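Polymerase X (Deinococcus radiodurans, PDB 2W9M) probably extends DNA chains from deoxyribonucleoside triphosphates as a family X DNA polymerase, and carries a zinc-binding PHP domain. Local coordinates at residues 178-183 with 210-215; 187-192 with 285-290; 232-237 with 248-253; 297-302 with 307-312. All blocks are in the same frame, centred on the assembly; numbering follows the deposited sequence.

Contact 1 (178-183 with 210-215); sequences TDLSPA and LARLPE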
loop_
_atom_site.group_PDB
_atom_site.type_symbol
_atom_site.label_atom_id
_atom_site.label_comp_id
_atom_site.label_asym_id
_atom_site.label_seq_id
_atom_site.Cartn_x
_atom_site.Cartn_y
_atom_site.Cartn_z
ATOM N N THR A 178 -21.240 -3.665 19.150
ATOM C CA THR A 178 -20.337 -3.661 20.306
ATOM C C THR A 178 -20.643 -4.713 21.380
ATOM O O THR A 178 -19.729 -5.382 21.875
ATOM C CB THR A 178 -20.258 -2.265 20.963
ATOM O OG1 THR A 178 -20.010 -1.278 19.956
ATOM C CG2 THR A 178 -19.130 -2.225 21.981
ATOM N N ASP A 179 -21.913 -4.856 21.749
ATOM C CA ASP A 179 -22.274 -5.783 22.825
ATOM C C ASP A 179 -22.356 -7.249 22.397
ATOM O O ASP A 179 -22.683 -8.114 23.210
ATOM C CB ASP A 179 -23.561 -5.354 23.533
ATOM C CG ASP A 179 -23.299 -4.806 24.928
ATOM O OD1 ASP A 179 -22.555 -3.808 25.055
ATOM O OD2 ASP A 179 -23.833 -5.382 25.901
ATOM N N LEU A 180 -22.057 -7.518 21.128
ATOM C CA LEU A 180 -22.012 -8.885 20.617
ATOM C C LEU A 180 -20.565 -9.351 20.504
ATOM O O LEU A 180 -20.280 -10.389 19.913
ATOM C CB LEU A 180 -22.716 -8.984 19.262
ATOM C CG LEU A 180 -24.085 -8.310 19.173
ATOM C CD1 LEU A 180 -24.738 -8.570 17.822
ATOM C CD2 LEU A 180 -24.990 -8.777 20.305
ATOM N N SER A 181 -19.656 -8.565 21.072
ATOM C CA SER A 181 -18.231 -8.902 21.080
ATOM C C SER A 181 -17.649 -9.152 19.691
ATOM O O SER A 181 -17.112 -10.227 19.433
ATOM C CB SER A 181 -17.975 -10.115 21.975
ATOM O OG SER A 181 -18.206 -9.790 23.337
ATOM N N PRO A 182 -17.710 -8.139 18.811
ATOM C CA PRO A 182 -17.290 -8.273 17.410
ATOM C C PRO A 182 -15.811 -8.616 17.297
ATOM O O PRO A 182 -15.041 -8.290 18.199
ATOM C CB PRO A 182 -17.525 -6.873 16.831
ATOM C CG PRO A 182 -18.338 -6.133 17.858
ATOM C CD PRO A 182 -18.000 -6.740 19.167
ATOM N N ALA A 183 -15.426 -9.255 16.195
ATOM C CA ALA A 183 -14.027 -9.575 15.927
ATOM C C ALA A 183 -13.825 -9.828 14.438
ATOM O O ALA A 183 -14.584 -10.581 13.829
ATOM C CB ALA A 183 -13.593 -10.793 16.732
ATOM N N LEU A 210 -29.365 -8.426 13.311
ATOM C CA LEU A 210 -30.339 -7.811 12.420
ATOM C C LEU A 210 -30.974 -6.572 13.057
ATOM O O LEU A 210 -31.535 -5.723 12.364
ATOM C CB LEU A 210 -31.415 -8.834 12.052
ATOM C CG LEU A 210 -31.732 -9.008 10.569
ATOM C CD1 LEU A 210 -30.495 -8.766 9.736
ATOM C CD2 LEU A 210 -32.283 -10.402 10.313
ATOM N N ALA A 211 -30.870 -6.472 14.380
ATOM C CA ALA A 211 -31.444 -5.353 15.122
ATOM C C ALA A 211 -30.537 -4.123 15.118
ATOM O O ALA A 211 -31.006 -3.000 15.313
ATOM C CB ALA A 211 -31.754 -5.773 16.552
ATOM N N ARG A 212 -29.240 -4.337 14.906
ATOM C CA ARG A 212 -28.280 -3.234 14.870
ATOM C C ARG A 212 -27.871 -2.940 13.433
ATOM O O ARG A 212 -27.431 -1.835 13.112
ATOM C CB ARG A 212 -27.057 -3.562 15.731
ATOM C CG ARG A 212 -27.338 -4.663 16.727
ATOM C CD ARG A 212 -26.757 -4.402 18.106
ATOM N NE ARG A 212 -27.358 -5.326 19.065
ATOM C CZ ARG A 212 -27.131 -5.311 20.373
ATOM N NH1 ARG A 212 -26.306 -4.415 20.898
ATOM N NH2 ARG A 212 -27.734 -6.195 21.160
ATOM N N LEU A 213 -28.023 -3.941 12.570
ATOM C CA LEU A 213 -27.781 -3.781 11.141
ATOM C C LEU A 213 -28.944 -4.386 10.367
ATOM O O LEU A 213 -28.879 -5.538 9.935
ATOM C CB LEU A 213 -26.470 -4.455 10.733
ATOM C CG LEU A 213 -25.199 -3.978 11.441
ATOM C CD1 LEU A 213 -23.984 -4.770 10.978
ATOM C CD2 LEU A 213 -24.984 -2.491 11.226
ATOM N N PRO A 214 -30.020 -3.606 10.193
ATOM C CA PRO A 214 -31.257 -4.082 9.558
ATOM C C PRO A 214 -31.057 -4.430 8.084
ATOM O O PRO A 214 -31.794 -5.247 7.532
ATOM C CB PRO A 214 -32.205 -2.883 9.691
ATOM C CG PRO A 214 -31.590 -2.001 10.750
ATOM C CD PRO A 214 -30.117 -2.198 10.610
ATOM N N GLU A 215 -30.058 -3.810 7.467
ATOM C CA GLU A 215 -29.782 -3.977 6.043
ATOM C C GLU A 215 -29.567 -5.441 5.659
ATOM O O GLU A 215 -30.116 -5.924 4.669
ATOM C CB GLU A 215 -28.522 -3.190 5.663
ATOM C CG GLU A 215 -28.155 -2.072 6.631
ATOM C CD GLU A 215 -26.650 -1.841 6.718
ATOM O OE1 GLU A 215 -25.884 -2.633 6.123
ATOM O OE2 GLU A 215 -26.235 -0.870 7.390
#

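Contact 2 (187-192 with 285-290); sequences DVRRGL and PTEAVV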
loop_
_atom_site.group_PDB
_atom_site.type_symbol
_atom_site.label_atom_id
_atom_site.label_comp_id
_atom_site.label_asym_id
_atom_site.label_seq_id
_atom_site.Cartn_x
_atom_site.Cartn_y
_atom_site.Cartn_z
ATOM N N ASP A 187 -10.468 -13.091 5.770
ATOM C CA ASP A 187 -9.362 -12.467 5.053
ATOM C C ASP A 187 -8.799 -11.215 5.728
ATOM O O ASP A 187 -7.584 -11.042 5.787
ATOM C CB ASP A 187 -9.761 -12.185 3.602
ATOM C CG ASP A 187 -10.085 -13.457 2.831
ATOM O OD1 ASP A 187 -10.006 -14.554 3.428
ATOM O OD2 ASP A 187 -10.415 -13.364 1.629
ATOM N N VAL A 188 -9.668 -10.351 6.248
ATOM C CA VAL A 188 -9.201 -9.136 6.915
ATOM C C VAL A 188 -8.455 -9.448 8.216
ATOM O O VAL A 188 -7.484 -8.772 8.558
ATOM C CB VAL A 188 -10.342 -8.124 7.179
ATOM C CG1 VAL A 188 -11.194 -7.970 5.938
ATOM C CG2 VAL A 188 -11.194 -8.562 8.352
ATOM N N ARG A 189 -8.900 -10.482 8.926
ATOM C CA ARG A 189 -8.282 -10.856 10.196
ATOM C C ARG A 189 -6.836 -11.341 10.057
ATOM O O ARG A 189 -6.024 -11.146 10.963
ATOM C CB ARG A 189 -9.104 -11.929 10.907
ATOM C CG ARG A 189 -8.412 -12.469 12.144
ATOM C CD ARG A 189 -9.114 -13.676 12.709
ATOM N NE ARG A 189 -8.443 -14.148 13.913
ATOM C CZ ARG A 189 -8.661 -15.333 14.473
ATOM N NH1 ARG A 189 -9.537 -16.171 13.934
ATOM N NH2 ARG A 189 -8.003 -15.680 15.570
ATOM N N ARG A 190 -6.512 -11.981 8.937
ATOM C CA ARG A 190 -5.162 -12.502 8.757
ATOM C C ARG A 190 -4.333 -11.722 7.735
ATOM O O ARG A 190 -3.206 -12.105 7.417
ATOM C CB ARG A 190 -5.184 -14.000 8.448
ATOM C CG ARG A 190 -5.969 -14.386 7.219
ATOM C CD ARG A 190 -6.168 -15.894 7.171
ATOM N NE ARG A 190 -6.014 -16.403 5.815
ATOM C CZ ARG A 190 -6.968 -16.366 4.894
ATOM N NH1 ARG A 190 -8.151 -15.851 5.189
ATOM N NH2 ARG A 190 -6.737 -16.847 3.680
ATOM N N GLY A 191 -4.896 -10.627 7.233
ATOM C CA GLY A 191 -4.131 -9.651 6.476
ATOM C C GLY A 191 -3.914 -9.946 5.007
ATOM O O GLY A 191 -2.946 -9.477 4.412
ATOM N N LEU A 192 -4.815 -10.717 4.416
ATOM C CA LEU A 192 -4.719 -11.012 2.997
ATOM C C LEU A 192 -4.602 -9.697 2.225
ATOM O O LEU A 192 -5.446 -8.814 2.368
ATOM C CB LEU A 192 -5.948 -11.802 2.543
ATOM C CG LEU A 192 -5.666 -12.951 1.580
ATOM C CD1 LEU A 192 -4.803 -13.983 2.272
ATOM C CD2 LEU A 192 -6.963 -13.571 1.083
ATOM N N PRO A 285 -15.590 -21.824 24.296
ATOM C CA PRO A 285 -15.729 -20.366 24.402
ATOM C C PRO A 285 -14.634 -19.615 23.647
ATOM O O PRO A 285 -14.872 -18.500 23.182
ATOM C CB PRO A 285 -15.583 -20.105 25.910
ATOM C CG PRO A 285 -15.617 -21.470 26.575
ATOM C CD PRO A 285 -15.107 -22.422 25.550
ATOM N N THR A 286 -13.456 -20.223 23.530
ATOM C CA THR A 286 -12.307 -19.574 22.911
ATOM C C THR A 286 -11.591 -20.526 21.965
ATOM O O THR A 286 -11.653 -21.743 22.139
ATOM C CB THR A 286 -11.303 -19.097 23.980
ATOM O OG1 THR A 286 -11.921 -18.106 24.808
ATOM C CG2 THR A 286 -10.050 -18.505 23.334
ATOM N N GLU A 287 -10.917 -19.968 20.963
ATOM C CA GLU A 287 -10.081 -20.763 20.074
ATOM C C GLU A 287 -9.160 -21.671 20.881
ATOM O O GLU A 287 -9.079 -22.875 20.632
ATOM C CB GLU A 287 -9.237 -19.862 19.171
ATOM C CG GLU A 287 -10.008 -19.168 18.064
ATOM C CD GLU A 287 -9.093 -18.597 16.990
ATOM O OE1 GLU A 287 -7.986 -18.124 17.331
ATOM O OE2 GLU A 287 -9.480 -18.627 15.802
ATOM N N ALA A 288 -8.469 -21.086 21.855
ATOM C CA ALA A 288 -7.489 -21.818 22.655
ATOM C C ALA A 288 -8.057 -23.117 23.222
ATOM O O ALA A 288 -7.356 -24.126 23.315
ATOM C CB ALA A 288 -6.959 -20.939 23.774
ATOM N N VAL A 289 -9.329 -23.082 23.603
ATOM C CA VAL A 289 -9.981 -24.243 24.196
ATOM C C VAL A 289 -10.113 -25.393 23.193
ATOM O O VAL A 289 -9.925 -26.558 23.547
ATOM C CB VAL A 289 -11.367 -23.880 24.764
ATOM C CG1 VAL A 289 -11.993 -25.080 25.436
ATOM C CG2 VAL A 289 -11.253 -22.721 25.743
ATOM N N VAL A 290 -10.430 -25.065 21.943
ATOM C CA VAL A 290 -10.544 -26.074 20.892
ATOM C C VAL A 290 -9.214 -26.775 20.655
ATOM O O VAL A 290 -9.163 -27.995 20.515
ATOM C CB VAL A 290 -11.017 -25.469 19.561
ATOM C CG1 VAL A 290 -11.134 -26.546 18.499
ATOM C CG2 VAL A 290 -12.338 -24.778 19.743
#

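Contact 3 (232-237 with 248-253); sequences PVEIAC and LLRSGE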
loop_
_atom_site.group_PDB
_atom_site.type_symbol
_atom_site.label_atom_id
_atom_site.label_comp_id
_atom_site.label_asym_id
_atom_site.label_seq_id
_atom_site.Cartn_x
_atom_site.Cartn_y
_atom_site.Cartn_z
ATOM N N PRO A 232 -18.642 -5.947 0.009
ATOM C CA PRO A 232 -19.376 -7.137 0.460
ATOM C C PRO A 232 -19.113 -7.428 1.939
ATOM O O PRO A 232 -17.979 -7.297 2.410
ATOM C CB PRO A 232 -18.798 -8.257 -0.410
ATOM C CG PRO A 232 -18.252 -7.564 -1.613
ATOM C CD PRO A 232 -17.748 -6.244 -1.123
ATOM N N VAL A 233 -20.160 -7.818 2.659
ATOM C CA VAL A 233 -20.065 -8.028 4.095
ATOM C C VAL A 233 -20.606 -9.391 4.499
ATOM O O VAL A 233 -21.633 -9.831 3.993
ATOM C CB VAL A 233 -20.845 -6.947 4.865
ATOM C CG1 VAL A 233 -21.043 -7.359 6.310
ATOM C CG2 VAL A 233 -20.124 -5.615 4.783
ATOM N N GLU A 234 -19.903 -10.055 5.411
ATOM C CA GLU A 234 -20.374 -11.313 5.977
ATOM C C GLU A 234 -20.196 -11.312 7.483
ATOM O O GLU A 234 -19.109 -11.043 7.990
ATOM C CB GLU A 234 -19.627 -12.503 5.377
ATOM C CG GLU A 234 -19.974 -12.788 3.931
ATOM C CD GLU A 234 -19.254 -14.008 3.396
ATOM O OE1 GLU A 234 -19.206 -15.036 4.105
ATOM O OE2 GLU A 234 -18.740 -13.936 2.261
ATOM N N ILE A 235 -21.274 -11.612 8.194
ATOM C CA ILE A 235 -21.232 -11.668 9.642
ATOM C C ILE A 235 -21.732 -13.031 10.078
ATOM O O ILE A 235 -22.839 -13.434 9.732
ATOM C CB ILE A 235 -22.081 -10.544 10.275
ATOM C CG1 ILE A 235 -21.502 -9.177 9.891
ATOM C CG2 ILE A 235 -22.147 -10.702 11.788
ATOM C CD1 ILE A 235 -22.256 -8.000 10.463
ATOM N N ALA A 236 -20.890 -13.757 10.802
ATOM C CA ALA A 236 -21.257 -15.070 11.305
ATOM C C ALA A 236 -21.360 -15.000 12.816
ATOM O O ALA A 236 -20.487 -14.438 13.476
ATOM C CB ALA A 236 -20.233 -16.112 10.885
ATOM N N CYS A 237 -22.430 -15.565 13.363
ATOM C CA CYS A 237 -22.646 -15.535 14.802
ATOM C C CYS A 237 -22.768 -16.933 15.406
ATOM O O CYS A 237 -22.916 -17.921 14.688
ATOM C CB CYS A 237 -23.868 -14.683 15.142
ATOM S SG CYS A 237 -25.167 -14.726 13.885
ATOM N N LEU A 248 -12.449 -20.347 14.688
ATOM C CA LEU A 248 -11.513 -21.193 13.958
ATOM C C LEU A 248 -11.997 -21.429 12.531
ATOM O O LEU A 248 -11.237 -21.270 11.576
ATOM C CB LEU A 248 -11.316 -22.532 14.669
ATOM C CG LEU A 248 -10.375 -22.548 15.873
ATOM C CD1 LEU A 248 -10.221 -23.965 16.388
ATOM C CD2 LEU A 248 -9.019 -21.981 15.501
ATOM N N LEU A 249 -13.265 -21.802 12.391
ATOM C CA LEU A 249 -13.825 -22.119 11.079
ATOM C C LEU A 249 -13.868 -20.920 10.135
ATOM O O LEU A 249 -13.721 -21.079 8.927
ATOM C CB LEU A 249 -15.215 -22.752 11.214
ATOM C CG LEU A 249 -15.215 -24.182 11.759
ATOM C CD1 LEU A 249 -16.598 -24.584 12.205
ATOM C CD2 LEU A 249 -14.680 -25.162 10.722
ATOM N N ARG A 250 -14.059 -19.725 10.685
ATOM C CA ARG A 250 -14.121 -18.514 9.871
ATOM C C ARG A 250 -12.758 -17.815 9.777
ATOM O O ARG A 250 -12.687 -16.588 9.795
ATOM C CB ARG A 250 -15.161 -17.532 10.429
ATOM C CG ARG A 250 -16.543 -18.118 10.701
ATOM C CD ARG A 250 -17.308 -18.443 9.427
ATOM N NE ARG A 250 -17.412 -17.289 8.540
ATOM C CZ ARG A 250 -18.231 -17.214 7.494
ATOM N NH1 ARG A 250 -19.035 -18.225 7.203
ATOM N NH2 ARG A 250 -18.250 -16.120 6.742
ATOM N N SER A 251 -11.684 -18.594 9.666
ATOM C CA SER A 251 -10.328 -18.041 9.616
ATOM C C SER A 251 -9.794 -17.629 8.233
ATOM O O SER A 251 -9.175 -16.571 8.118
ATOM C CB SER A 251 -9.329 -18.976 10.300
ATOM O OG SER A 251 -9.315 -18.754 11.695
ATOM N N GLY A 252 -10.001 -18.442 7.194
ATOM C CA GLY A 252 -10.728 -19.691 7.280
ATOM C C GLY A 252 -10.394 -20.714 6.204
ATOM O O GLY A 252 -9.481 -21.518 6.378
ATOM N N GLU A 253 -11.121 -20.666 5.088
ATOM C CA GLU A 253 -11.194 -21.783 4.129
ATOM C C GLU A 253 -10.094 -22.847 4.210
ATOM O O GLU A 253 -10.359 -23.972 4.632
ATOM C CB GLU A 253 -11.400 -21.294 2.689
ATOM C CG GLU A 253 -12.870 -21.070 2.336
ATOM C CD GLU A 253 -13.103 -20.801 0.855
ATOM O OE1 GLU A 253 -12.120 -20.552 0.127
ATOM O OE2 GLU A 253 -14.275 -20.837 0.417
#

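Contact 4 (297-302 with 307-312); sequences PFRPAE and EHDDLW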
loop_
_atom_site.group_PDB
_atom_site.type_symbol
_atom_site.label_atom_id
_atom_site.label_comp_id
_atom_site.label_asym_id
_atom_site.label_seq_id
_atom_site.Cartn_x
_atom_site.Cartn_y
_atom_site.Cartn_z
ATOM N N PRO A 297 -1.081 -27.834 19.329
ATOM C CA PRO A 297 -0.405 -26.566 19.634
ATOM C C PRO A 297 -1.175 -25.400 19.029
ATOM O O PRO A 297 -1.634 -25.499 17.892
ATOM C CB PRO A 297 0.942 -26.719 18.923
ATOM C CG PRO A 297 0.670 -27.732 17.837
ATOM C CD PRO A 297 -0.236 -28.713 18.505
ATOM N N PHE A 298 -1.324 -24.312 19.778
ATOM C CA PHE A 298 -2.048 -23.153 19.276
ATOM C C PHE A 298 -1.346 -22.586 18.055
ATOM O O PHE A 298 -0.135 -22.363 18.078
ATOM C CB PHE A 298 -2.177 -22.073 20.351
ATOM C CG PHE A 298 -3.077 -20.937 19.959
ATOM C CD1 PHE A 298 -4.419 -20.946 20.302
ATOM C CD2 PHE A 298 -2.585 -19.860 19.245
ATOM C CE1 PHE A 298 -5.255 -19.902 19.941
ATOM C CE2 PHE A 298 -3.415 -18.810 18.883
ATOM C CZ PHE A 298 -4.751 -18.834 19.230
ATOM N N ARG A 299 -2.111 -22.364 16.992
ATOM C CA ARG A 299 -1.574 -21.834 15.741
ATOM C C ARG A 299 -2.108 -20.426 15.494
ATOM O O ARG A 299 -3.282 -20.250 15.154
ATOM C CB ARG A 299 -1.930 -22.761 14.575
ATOM C CG ARG A 299 -1.398 -22.332 13.218
ATOM C CD ARG A 299 -1.618 -23.435 12.185
ATOM N NE ARG A 299 -1.183 -23.050 10.844
ATOM C CZ ARG A 299 -1.273 -23.836 9.773
ATOM N NH1 ARG A 299 -1.785 -25.053 9.883
ATOM N NH2 ARG A 299 -0.855 -23.407 8.590
ATOM N N PRO A 300 -1.243 -19.414 15.670
ATOM C CA PRO A 300 -1.620 -17.997 15.567
ATOM C C PRO A 300 -2.234 -17.665 14.208
ATOM O O PRO A 300 -1.789 -18.200 13.193
ATOM C CB PRO A 300 -0.284 -17.264 15.736
ATOM C CG PRO A 300 0.602 -18.233 16.447
ATOM C CD PRO A 300 0.193 -19.585 15.954
ATOM N N ALA A 301 -3.237 -16.789 14.193
ATOM C CA ALA A 301 -3.928 -16.430 12.957
ATOM C C ALA A 301 -2.969 -15.936 11.876
ATOM O O ALA A 301 -3.258 -16.051 10.685
ATOM C CB ALA A 301 -5.007 -15.384 13.229
ATOM N N GLU A 302 -1.833 -15.387 12.297
ATOM C CA GLU A 302 -0.828 -14.904 11.356
ATOM C C GLU A 302 -0.249 -16.038 10.519
ATOM O O GLU A 302 0.223 -15.811 9.405
ATOM C CB GLU A 302 0.318 -14.197 12.086
ATOM C CG GLU A 302 -0.081 -12.965 12.874
ATOM C CD GLU A 302 -0.210 -13.237 14.360
ATOM O OE1 GLU A 302 -0.699 -14.326 14.729
ATOM O OE2 GLU A 302 0.180 -12.357 15.158
ATOM N N GLU A 307 1.052 -21.556 2.846
ATOM C CA GLU A 307 2.514 -21.492 2.806
ATOM C C GLU A 307 3.144 -21.742 4.176
ATOM O O GLU A 307 4.354 -21.960 4.282
ATOM C CB GLU A 307 2.988 -20.138 2.253
ATOM C CG GLU A 307 2.555 -19.836 0.815
ATOM C CD GLU A 307 1.076 -19.489 0.696
ATOM O OE1 GLU A 307 0.474 -19.079 1.712
ATOM O OE2 GLU A 307 0.515 -19.625 -0.414
ATOM N N HIS A 308 2.320 -21.703 5.218
ATOM C CA HIS A 308 2.788 -21.887 6.591
ATOM C C HIS A 308 2.683 -23.337 7.079
ATOM O O HIS A 308 3.272 -23.693 8.099
ATOM C CB HIS A 308 1.989 -21.000 7.551
ATOM C CG HIS A 308 2.260 -19.536 7.408
ATOM N ND1 HIS A 308 1.359 -18.663 6.835
ATOM C CD2 HIS A 308 3.320 -18.786 7.787
ATOM C CE1 HIS A 308 1.858 -17.441 6.860
ATOM N NE2 HIS A 308 3.047 -17.488 7.434
ATOM N N ASP A 309 1.929 -24.162 6.362
ATOM C CA ASP A 309 1.596 -25.511 6.829
ATOM C C ASP A 309 2.771 -26.306 7.403
ATOM O O ASP A 309 2.625 -26.986 8.418
ATOM C CB ASP A 309 0.916 -26.316 5.719
ATOM C CG ASP A 309 -0.566 -26.024 5.610
ATOM O OD1 ASP A 309 -1.087 -25.253 6.447
ATOM O OD2 ASP A 309 -1.212 -26.572 4.687
ATOM N N ASP A 310 3.930 -26.221 6.763
ATOM C CA ASP A 310 5.084 -27.009 7.190
ATOM C C ASP A 310 6.149 -26.177 7.910
ATOM O O ASP A 310 7.124 -26.723 8.428
ATOM C CB ASP A 310 5.703 -27.735 5.991
ATOM C CG ASP A 310 4.695 -28.593 5.241
ATOM O OD1 ASP A 310 3.693 -29.022 5.858
ATOM O OD2 ASP A 310 4.906 -28.841 4.033
ATOM N N LEU A 311 5.953 -24.861 7.950
ATOM C CA LEU A 311 6.953 -23.943 8.497
ATOM C C LEU A 311 6.604 -23.363 9.868
ATOM O O LEU A 311 7.494 -23.079 10.665
ATOM C CB LEU A 311 7.164 -22.769 7.537
ATOM C CG LEU A 311 7.656 -23.083 6.127
ATOM C CD1 LEU A 311 7.479 -21.871 5.228
ATOM C CD2 LEU A 311 9.110 -23.539 6.155
ATOM N N TRP A 312 5.314 -23.181 10.135
ATOM C CA TRP A 312 4.872 -22.255 11.181
ATOM C C TRP A 312 5.393 -22.467 12.611
ATOM O O TRP A 312 5.364 -21.528 13.410
ATOM C CB TRP A 312 3.344 -22.091 11.167
ATOM C CG TRP A 312 2.590 -23.164 11.877
ATOM C CD1 TRP A 312 2.038 -24.283 11.326
ATOM C CD2 TRP A 312 2.283 -23.210 13.274
ATOM N NE1 TRP A 312 1.413 -25.028 12.294
ATOM C CE2 TRP A 312 1.550 -24.392 13.502
ATOM C CE3 TRP A 312 2.564 -22.371 14.358
ATOM C CZ2 TRP A 312 1.092 -24.758 14.766
ATOM C CZ3 TRP A 312 2.108 -22.731 15.611
ATOM C CH2 TRP A 312 1.379 -23.916 15.805
#

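Contact 1 (178-183 with 210-215)
Asp179 and Leu180 receive the guanidinium of Arg212 at the surface of the nucleotidyltransferase part of this family X polymerase. The 3-10 segment 178-179 opens the loop, and Asp179 meets the arginine through CB, which lies 3.9 Å from Arg212 NH1. The carboxylate of Asp179 turns away, leaving its OD1 5.6 Å from Arg212 NH1; the opposite charges may attract weakly over this distance, but no salt bridge forms. Leu180 next lays one branch over a face of the guanidinium. Its CD2 stands 3.8 Å above the guanidinium plane of Arg212, displaced toward the rim and nearest NH2, a methyl-on-face contact. With CG anti to the carbonyl carbon (chi1 -47°), Leu180 directs this branch to the arginine. Arg212 reaches across by a chain bent at chi2, and its NE bonds weakly back to the carbonyl O of Asp208. With no hydrogen bond across, the contact is van der Waals packing at an exposed margin. Leu180 also packs on Val202 of strand 194-203, while Arg212, in the last turn of helix 206-212, also leans on Leu177, so that the loop after helix 163-176 and helix 206-212 meet beside the mixed sheet.

Contact 2 (187-192 with 285-290)
Arg189 grips Glu287 end-on with two nitrogens, a bidentate salt bridge joining helix 186-190, packed on the sheet of the nucleotidyltransferase part of this family X polymerase, to helix 287-293 of the thumb-related region. Arg189 NH2 donates to Glu287 OE1 at 3.0 Å and Arg189 NH1 to Glu287 OE2 at 3.1 Å, while a weak third bond runs from NH2 to OE2. Both oxygens lie in the guanidinium plane, yet the nitrogens approach from above the carboxylate plane, the two groups being turned 43° apart. The side chains come from opposite directions. Arg189 has CG anti to the backbone N (chi1 173°) and stays extended as far as NE, which lets it span a gap where the nearest CA atoms, of Arg189 and Glu287, are 14.1 Å apart. Glu287 OE2 also pairs with Arg304, so two arginines share one buried carboxylate, which would be expected to favour its ionised form. A leucine in place of Arg189 would probably leave Glu287 with Arg304 as its remaining charged mate and remove the bidentate salt bridge that joins residues 187-192 to 285-290. Farther out, Glu287 packs on Leu248 of helix 243-249. Behind Arg189 the helix ends in a Schellman motif at Gly191, and Arg190 NH1 bonds back to Asp187 OD1 at 2.9 Å, 29° out of the carboxylate plane on its anti side.

Contact 3 (232-237 with 248-253)
Arg250 and Glu234 cross at about a right angle, and their flat groups are nearly perpendicular too, the carboxylate and guanidinium planes standing 76° apart. Arg250 NH2 gives a hydrogen bond of 3.0 Å to Glu234 OE1, part of a salt bridge. The oxygen lies close to the guanidinium plane, at its edge, whereas the nitrogen meets OE1 on the anti side and 31° out of the carboxylate plane; with an N-H...O angle of 143° the bond is clearly bent. The same guanidinium offers a face to Ala236, whose CB sits 3.8 Å above its plane, toward the rim, and 3.9 Å from Arg250 NE. Bends at chi2 and chi3 fold the arginine chain back, placing this face over the small methyl while NH2 extends to the glutamate. Glu234 and Ala236, two residues apart on one strand, thus present the same side to Arg250. The second carboxylate oxygen, Glu234 OE2, forms a salt bridge with Arg196, leaving Glu234 held between two arginines. Arg250 is the first residue beyond helix 243-249, so this contact fastens the end of that helix to strand 231-238 of the mixed nucleotidyltransferase (palm) sheet, which pairs in parallel with strand 194-203 and antiparallel with strand 224-228.

Contact 4 (297-302 with 307-312)
His308, Asp309 and Trp312 wrap round Arg299 in the connection from the thumb-related region to strand 329-333 of the PHP domain, where a cation-pi stack is backed by a salt bridge. His308 comes first: its CE1 lies 3.4 Å from Glu302 O, and its CB packs by Arg299 NH2. Its NE2 bonds to the carbonyl O of Lys535, tying the turn to the PHP domain. Asp309 then pairs with the charged end of Arg299. Arg299 NH2 donates to Asp309 OD1 over 2.8 Å in an almost straight bond (173°), with the oxygen in the guanidinium plane, while OD2 bonds to His254. Trp312 closes the segment, its backbone N bonded to His308 O. With CG between the backbone N and the carbonyl carbon (chi1 82°), the ring is carried over the fully extended Arg299. The guanidinium lies flat on the indole, centres 4.2 Å apart and planes only 8° apart, and the CD of Arg299 makes a CH-pi contact 3.6 Å from the centroid of the five-membered ring. A serine at Trp312 would probably strip the flat cover from the Arg299 guanidinium and open a gap beside its aliphatic chain and Pro300. At the six-membered end of the indole, Pro300 CD touches Trp312 CZ3 at 3.7 Å, and Pro297 CB approaches CH2 at 4.2 Å.

How the contacts relate
From the N terminus, the loop after helix 163-176 opens contact 1 and helix 186-190 soon opens contact 2. Contact 1 closes at 210-215, inside the loop of contact 2, so the two cross. Contact 3 opens and closes within that same loop, strand 231-238 to the end of helix 243-249, and is nested there before helix 287-293 shuts contact 2. Contact 4, a short closure at 297-312, follows in series. Leu213 packs on Ile235 between contacts 1 and 3, Val290 on Leu248 between 2 and 3, and Phe298 against Glu287 between 2 and 4. Together they tie the mixed sheet to the thumb-related helices and the linker toward the PHP domain.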